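Acyl-[acyl-carrier-protein]--UDP-N-acetylglucosamine O-acyltransferase (Acinetobacter baumannii, PDB 4E6U) probably catalyses the first step of lipid A synthesis, transferring a 3-hydroxyacyl chain from acyl carrier protein to UDP-N-acetylglucosamine. Local coordinates at residues K166-M172 / D182-M188; A234-K239 / I253-E257. All coordinates share one frame; numbering follows the deposited sequence.

Overall arrangement
From the N terminus the chain winds through a left-handed parallel beta-helix, whose final coils contain contact 1. There 182-188 comes to lie beside 166-172, closing one coil through the strands 172-173 and 178-179, and strand 187-191 lies parallel beside 172-173 and turns back into 194-199. The chain goes on into the C-terminal helices, where contact 2 closes a second, separate loop by bringing helix 250-258 back antiparallel to helix 231-241. The two closures follow one another in series, neither nesting nor crossing. They meet at helix 250-258, where a serine joins the two contacts and ties the helical domain to the end of the beta-helix.

Contact 1 (K166-M172 / D182-M188)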
loop_
_atom_site.group_PDB
_atom_site.type_symbol
_atom_site.label_atom_id
_atom_site.label_comp_id
_atom_site.label_asym_id
_atom_site.label_seq_id
_atom_site.Cartn_x
_atom_site.Cartn_y
_atom_site.Cartn_z
ATOM N N LYS A 166 -9.782 -16.616 8.947
ATOM C CA LYS A 166 -9.065 -17.049 10.131
ATOM C C LYS A 166 -7.700 -17.566 9.723
ATOM O O LYS A 166 -7.584 -18.469 8.897
ATOM C CB LYS A 166 -9.875 -18.122 10.884
ATOM C CG LYS A 166 -11.245 -17.612 11.265
ATOM C CD LYS A 166 -12.134 -18.670 11.929
ATOM C CE LYS A 166 -13.535 -18.132 12.137
ATOM N NZ LYS A 166 -13.582 -16.957 13.061
ATOM N N ILE A 167 -6.653 -16.965 10.274
ATOM C CA ILE A 167 -5.276 -17.283 9.927
ATOM C C ILE A 167 -4.637 -17.826 11.181
ATOM O O ILE A 167 -4.393 -17.099 12.160
ATOM C CB ILE A 167 -4.509 -16.018 9.451
ATOM C CG1 ILE A 167 -5.339 -15.231 8.429
ATOM C CG2 ILE A 167 -3.124 -16.403 8.948
ATOM C CD1 ILE A 167 -5.702 -15.998 7.164
ATOM N N ASP A 168 -4.435 -19.137 11.206
ATOM C CA ASP A 168 -4.088 -19.784 12.457
ATOM C C ASP A 168 -2.587 -19.866 12.740
ATOM O O ASP A 168 -1.745 -19.500 11.903
ATOM C CB ASP A 168 -4.805 -21.142 12.566
ATOM C CG ASP A 168 -6.242 -20.990 13.057
ATOM O OD1 ASP A 168 -6.622 -19.898 13.524
ATOM O OD2 ASP A 168 -7.009 -21.970 13.015
ATOM N N SER A 169 -2.256 -20.321 13.944
ATOM C CA SER A 169 -0.890 -20.195 14.437
ATOM C C SER A 169 0.152 -20.874 13.590
ATOM O O SER A 169 -0.114 -21.939 13.018
ATOM C CB SER A 169 -0.803 -20.674 15.879
ATOM O OG SER A 169 -1.628 -19.874 16.699
ATOM N N TYR A 170 1.331 -20.249 13.490
ATOM C CA TYR A 170 2.504 -20.789 12.786
ATOM C C TYR A 170 2.367 -20.846 11.269
ATOM O O TYR A 170 3.225 -21.405 10.583
ATOM C CB TYR A 170 2.910 -22.181 13.332
ATOM C CG TYR A 170 3.076 -22.237 14.831
ATOM C CD1 TYR A 170 2.117 -22.864 15.627
ATOM C CD2 TYR A 170 4.181 -21.650 15.460
ATOM C CE1 TYR A 170 2.258 -22.925 17.017
ATOM C CE2 TYR A 170 4.334 -21.701 16.841
ATOM C CZ TYR A 170 3.364 -22.330 17.610
ATOM O OH TYR A 170 3.529 -22.374 18.980
ATOM N N SER A 171 1.289 -20.272 10.744
ATOM C CA SER A 171 1.114 -20.176 9.300
ATOM C C SER A 171 1.986 -19.056 8.724
ATOM O O SER A 171 2.457 -18.167 9.460
ATOM C CB SER A 171 -0.351 -19.953 8.950
ATOM O OG SER A 171 -0.826 -18.722 9.492
ATOM N N MET A 172 2.202 -19.118 7.420
ATOM C CA MET A 172 2.959 -18.086 6.710
ATOM C C MET A 172 2.243 -17.734 5.442
ATOM O O MET A 172 1.887 -18.609 4.651
ATOM C CB MET A 172 4.364 -18.558 6.371
ATOM C CG MET A 172 5.236 -18.885 7.575
ATOM S SD MET A 172 6.948 -19.287 7.139
ATOM C CE MET A 172 7.465 -17.760 6.349
ATOM N N ASP A 182 -9.757 -19.392 4.884
ATOM C CA ASP A 182 -8.960 -19.589 6.088
ATOM C C ASP A 182 -7.635 -20.253 5.789
ATOM O O ASP A 182 -7.549 -21.087 4.865
ATOM C CB ASP A 182 -9.713 -20.447 7.093
ATOM C CG ASP A 182 -10.917 -19.755 7.675
ATOM O OD1 ASP A 182 -11.186 -18.557 7.383
ATOM O OD2 ASP A 182 -11.612 -20.436 8.457
ATOM N N VAL A 183 -6.611 -19.904 6.565
ATOM C CA VAL A 183 -5.308 -20.535 6.454
ATOM C C VAL A 183 -5.066 -21.314 7.731
ATOM O O VAL A 183 -4.884 -20.732 8.796
ATOM C CB VAL A 183 -4.178 -19.509 6.206
ATOM C CG1 VAL A 183 -2.814 -20.205 6.099
ATOM C CG2 VAL A 183 -4.469 -18.715 4.933
ATOM N N PRO A 184 -5.070 -22.647 7.638
ATOM C CA PRO A 184 -4.934 -23.438 8.856
ATOM C C PRO A 184 -3.566 -23.338 9.519
ATOM O O PRO A 184 -2.587 -22.870 8.906
ATOM C CB PRO A 184 -5.193 -24.878 8.361
ATOM C CG PRO A 184 -5.981 -24.710 7.135
ATOM C CD PRO A 184 -5.423 -23.479 6.472
ATOM N N ALA A 185 -3.507 -23.794 10.769
ATOM C CA ALA A 185 -2.279 -23.822 11.553
ATOM C C ALA A 185 -1.160 -24.478 10.775
ATOM O O ALA A 185 -1.386 -25.487 10.088
ATOM C CB ALA A 185 -2.505 -24.567 12.884
ATOM N N TYR A 186 0.046 -23.907 10.855
ATOM C CA TYR A 186 1.259 -24.431 10.202
ATOM C C TYR A 186 1.315 -24.315 8.679
ATOM O O TYR A 186 2.320 -24.688 8.089
ATOM C CB TYR A 186 1.517 -25.916 10.531
ATOM C CG TYR A 186 1.280 -26.325 11.947
ATOM C CD1 TYR A 186 2.085 -25.848 12.977
ATOM C CD2 TYR A 186 0.254 -27.224 12.260
ATOM C CE1 TYR A 186 1.870 -26.237 14.296
ATOM C CE2 TYR A 186 0.031 -27.622 13.563
ATOM C CZ TYR A 186 0.838 -27.131 14.579
ATOM O OH TYR A 186 0.607 -27.544 15.869
ATOM N N VAL A 187 0.266 -23.810 8.036
ATOM C CA VAL A 187 0.199 -23.863 6.576
ATOM C C VAL A 187 0.917 -22.689 5.905
ATOM O O VAL A 187 0.859 -21.554 6.398
ATOM C CB VAL A 187 -1.272 -24.004 6.084
ATOM C CG1 VAL A 187 -1.386 -23.822 4.588
ATOM C CG2 VAL A 187 -1.838 -25.396 6.490
ATOM N N MET A 188 1.620 -22.977 4.814
ATOM C CA MET A 188 2.194 -21.953 3.948
ATOM C C MET A 188 1.213 -21.706 2.829
ATOM O O MET A 188 0.854 -22.645 2.113
ATOM C CB MET A 188 3.516 -22.430 3.360
ATOM C CG MET A 188 4.400 -23.104 4.354
ATOM S SD MET A 188 6.180 -22.907 4.125
ATOM C CE MET A 188 6.350 -21.126 3.955
#
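Y170 and Y186 point the same way from equivalent corners of two successive coils, their ring planes only 9° apart. The rings are slid so far, with centroids separated by 5.8 Å, that they barely overlap; Y170 CD1 meets Y186 CE1 at 3.6 Å, while Y170 CB lies near Y186 CD1. H152 brings its ring to Y170, and Y186 OH bonds to E248 O. Each tyrosine has a positive phi, as the third residue of a type II turn, D168-S171 or P184-V187.

K166 and D182 also run side by side. The CG of D182 sits anti to its own carbonyl carbon (chi1 -68°), placing OD1 2.9 Å from K166 N, which approaches from above the carboxylate plane. The lysine's aliphatic CB, CG and CD pass along the carboxylate, but K166 NZ ends 6.1 Å from D182 OD2, which bonds to S259 OG instead. On the inward side, I167 CD1 packs on V183 CG2, and V183 CG1 meets S171 CB. S171 OG, set between its backbone N and carbonyl carbon (chi1 62°), bonds D168 O at 2.7 Å in the carbonyl plane, bracing the first turn. M172 SD meets M188 CE in one of two M188 conformers, a tentative contact.

Backbone bonds run from V183 N to K166 O, D168 N to V183 O (2.9 Å), Y186 N to S169 O and M172 N to V187 O. D168 CB lies by A185 N, while D168 OD2 reaches S255 OG, which also takes the A185 N-H. Four main-chain bonds thus join the two coils, K166 N and A185 N use side-chain acceptors, and the carboxylates of D168 and D182 use serines of the C-terminal region, linking coil ends to the helical domain by neutral hydrogen-bond partners.

Contact 2 (A234-K239 / I253-E257); sequences AIDQIK and IDSLE
A234 opens the contact lightly, its CB 4.4 Å from L256 CD2, with I224 of helix 211-225 also against it. I235 does most of the work. Its CG1 branch lies anti to the carbonyl carbon (chi1 -72°) and carries CD1 across to the other helix. There CD1 rests against both L256 CB and E257 CG, 3.4 Å from E257 CG, which is close for two carbons. The other branch, CG2, meets I253 CG2 at 3.8 Å, and I235 and L256 reach past one another, each toward the other's helix.

One turn on, I238 passes I253 in the same antiparallel manner, CG2 against I253 CD1 at 3.8 Å; A220 and I224 of helix 211-225 press on I238 too, so it is shared by three helices. The straight chain of K239 runs roughly perpendicular to I253, resting CG on I253 CD1. Its NZ stays 4.0 Å from E257 OE2, beyond a salt bridge, so any attraction is probably modest, and the interface is held mainly by apolar contacts.

The segment axes approach to 10.3 Å and run at 159°, nearly antiparallel. This is the antiparallel helix packing of the C-terminal helical domain that follows the left-handed beta-helix in LpxA acyltransferases.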
loop_
_atom_site.group_PDB
_atom_site.type_symbol
_atom_site.label_atom_id
_atom_site.label_comp_id
_atom_site.label_asym_id
_atom_site.label_seq_id
_atom_site.Cartn_x
_atom_site.Cartn_y
_atom_site.Cartn_z
ATOM N N ALA A 234 -11.292 -35.205 6.593
ATOM C CA ALA A 234 -9.877 -35.130 6.910
ATOM C C ALA A 234 -9.657 -35.112 8.425
ATOM O O ALA A 234 -8.725 -35.741 8.925
ATOM C CB ALA A 234 -9.229 -33.890 6.239
ATOM N N ILE A 235 -10.525 -34.394 9.144
ATOM C CA ILE A 235 -10.458 -34.371 10.608
ATOM C C ILE A 235 -10.580 -35.790 11.167
ATOM O O ILE A 235 -9.797 -36.196 12.035
ATOM C CB ILE A 235 -11.553 -33.483 11.225
ATOM C CG1 ILE A 235 -11.247 -32.002 10.977
ATOM C CG2 ILE A 235 -11.653 -33.715 12.745
ATOM C CD1 ILE A 235 -12.449 -31.121 11.212
ATOM N N ASP A 236 -11.530 -36.560 10.626
ATOM C CA ASP A 236 -11.710 -37.926 11.134
ATOM C C ASP A 236 -10.425 -38.732 10.962
ATOM O O ASP A 236 -10.014 -39.491 11.853
ATOM C CB ASP A 236 -12.876 -38.630 10.427
ATOM C CG ASP A 236 -14.245 -38.102 10.839
ATOM O OD1 ASP A 236 -14.378 -37.551 11.960
ATOM O OD2 ASP A 236 -15.193 -38.252 10.040
ATOM N N GLN A 237 -9.764 -38.591 9.814
ATOM C CA GLN A 237 -8.520 -39.322 9.576
ATOM C C GLN A 237 -7.377 -38.861 10.459
ATOM O O GLN A 237 -6.579 -39.675 10.938
ATOM C CB GLN A 237 -8.116 -39.251 8.098
ATOM C CG GLN A 237 -9.140 -39.918 7.161
ATOM C CD GLN A 237 -9.449 -41.351 7.572
ATOM O OE1 GLN A 237 -8.535 -42.128 7.873
ATOM N NE2 GLN A 237 -10.741 -41.698 7.596
ATOM N N ILE A 238 -7.297 -37.551 10.695
ATOM C CA ILE A 238 -6.243 -37.019 11.551
ATOM C C ILE A 238 -6.440 -37.507 12.995
ATOM O O ILE A 238 -5.487 -37.932 13.649
ATOM C CB ILE A 238 -6.176 -35.467 11.456
ATOM C CG1 ILE A 238 -5.766 -35.057 10.040
ATOM C CG2 ILE A 238 -5.159 -34.903 12.445
ATOM C CD1 ILE A 238 -6.042 -33.571 9.729
ATOM N N LYS A 239 -7.688 -37.469 13.451
ATOM C CA LYS A 239 -8.035 -37.953 14.796
ATOM C C LYS A 239 -7.676 -39.419 14.984
ATOM O O LYS A 239 -7.103 -39.797 16.007
ATOM C CB LYS A 239 -9.527 -37.786 15.057
ATOM C CG LYS A 239 -9.965 -36.401 15.425
ATOM C CD LYS A 239 -11.437 -36.429 15.831
ATOM C CE LYS A 239 -11.950 -35.056 16.205
ATOM N NZ LYS A 239 -13.409 -35.111 16.522
ATOM N N ILE A 253 -6.821 -29.576 13.365
ATOM C CA ILE A 253 -8.208 -29.946 13.581
ATOM C C ILE A 253 -9.048 -28.721 13.962
ATOM O O ILE A 253 -10.099 -28.484 13.381
ATOM C CB ILE A 253 -8.331 -31.069 14.638
ATOM C CG1 ILE A 253 -7.736 -32.372 14.073
ATOM C CG2 ILE A 253 -9.790 -31.278 15.020
ATOM C CD1 ILE A 253 -7.473 -33.452 15.125
ATOM N N ASP A 254 -8.531 -27.917 14.892
ATOM C CA ASP A 254 -9.207 -26.694 15.320
ATOM C C ASP A 254 -9.457 -25.764 14.136
ATOM O O ASP A 254 -10.542 -25.229 13.986
ATOM C CB ASP A 254 -8.382 -25.935 16.365
ATOM C CG ASP A 254 -8.286 -26.645 17.708
ATOM O OD1 ASP A 254 -9.119 -27.539 18.023
ATOM O OD2 ASP A 254 -7.359 -26.278 18.466
ATOM N N SER A 255 -8.442 -25.563 13.287
ATOM C CA SER A 255 -8.624 -24.730 12.091
ATOM C C SER A 255 -9.818 -25.173 11.253
ATOM O O SER A 255 -10.624 -24.360 10.806
ATOM C CB SER A 255 -7.373 -24.773 11.207
ATOM O OG SER A 255 -6.248 -24.232 11.869
ATOM N N LEU A 256 -9.908 -26.478 11.010
ATOM C CA LEU A 256 -10.949 -26.982 10.133
ATOM C C LEU A 256 -12.322 -26.946 10.792
ATOM O O LEU A 256 -13.315 -26.658 10.137
ATOM C CB LEU A 256 -10.593 -28.387 9.660
ATOM C CG LEU A 256 -9.779 -28.444 8.346
ATOM C CD1 LEU A 256 -8.509 -27.561 8.306
ATOM C CD2 LEU A 256 -9.420 -29.895 8.074
ATOM N N GLU A 257 -12.354 -27.178 12.101
ATOM C CA GLU A 257 -13.615 -27.138 12.842
ATOM C C GLU A 257 -14.145 -25.716 13.006
ATOM O O GLU A 257 -15.352 -25.494 13.032
ATOM C CB GLU A 257 -13.447 -27.816 14.202
ATOM C CG GLU A 257 -13.236 -29.325 14.037
ATOM C CD GLU A 257 -13.225 -30.130 15.321
ATOM O OE1 GLU A 257 -12.816 -29.620 16.388
ATOM O OE2 GLU A 257 -13.619 -31.318 15.240
#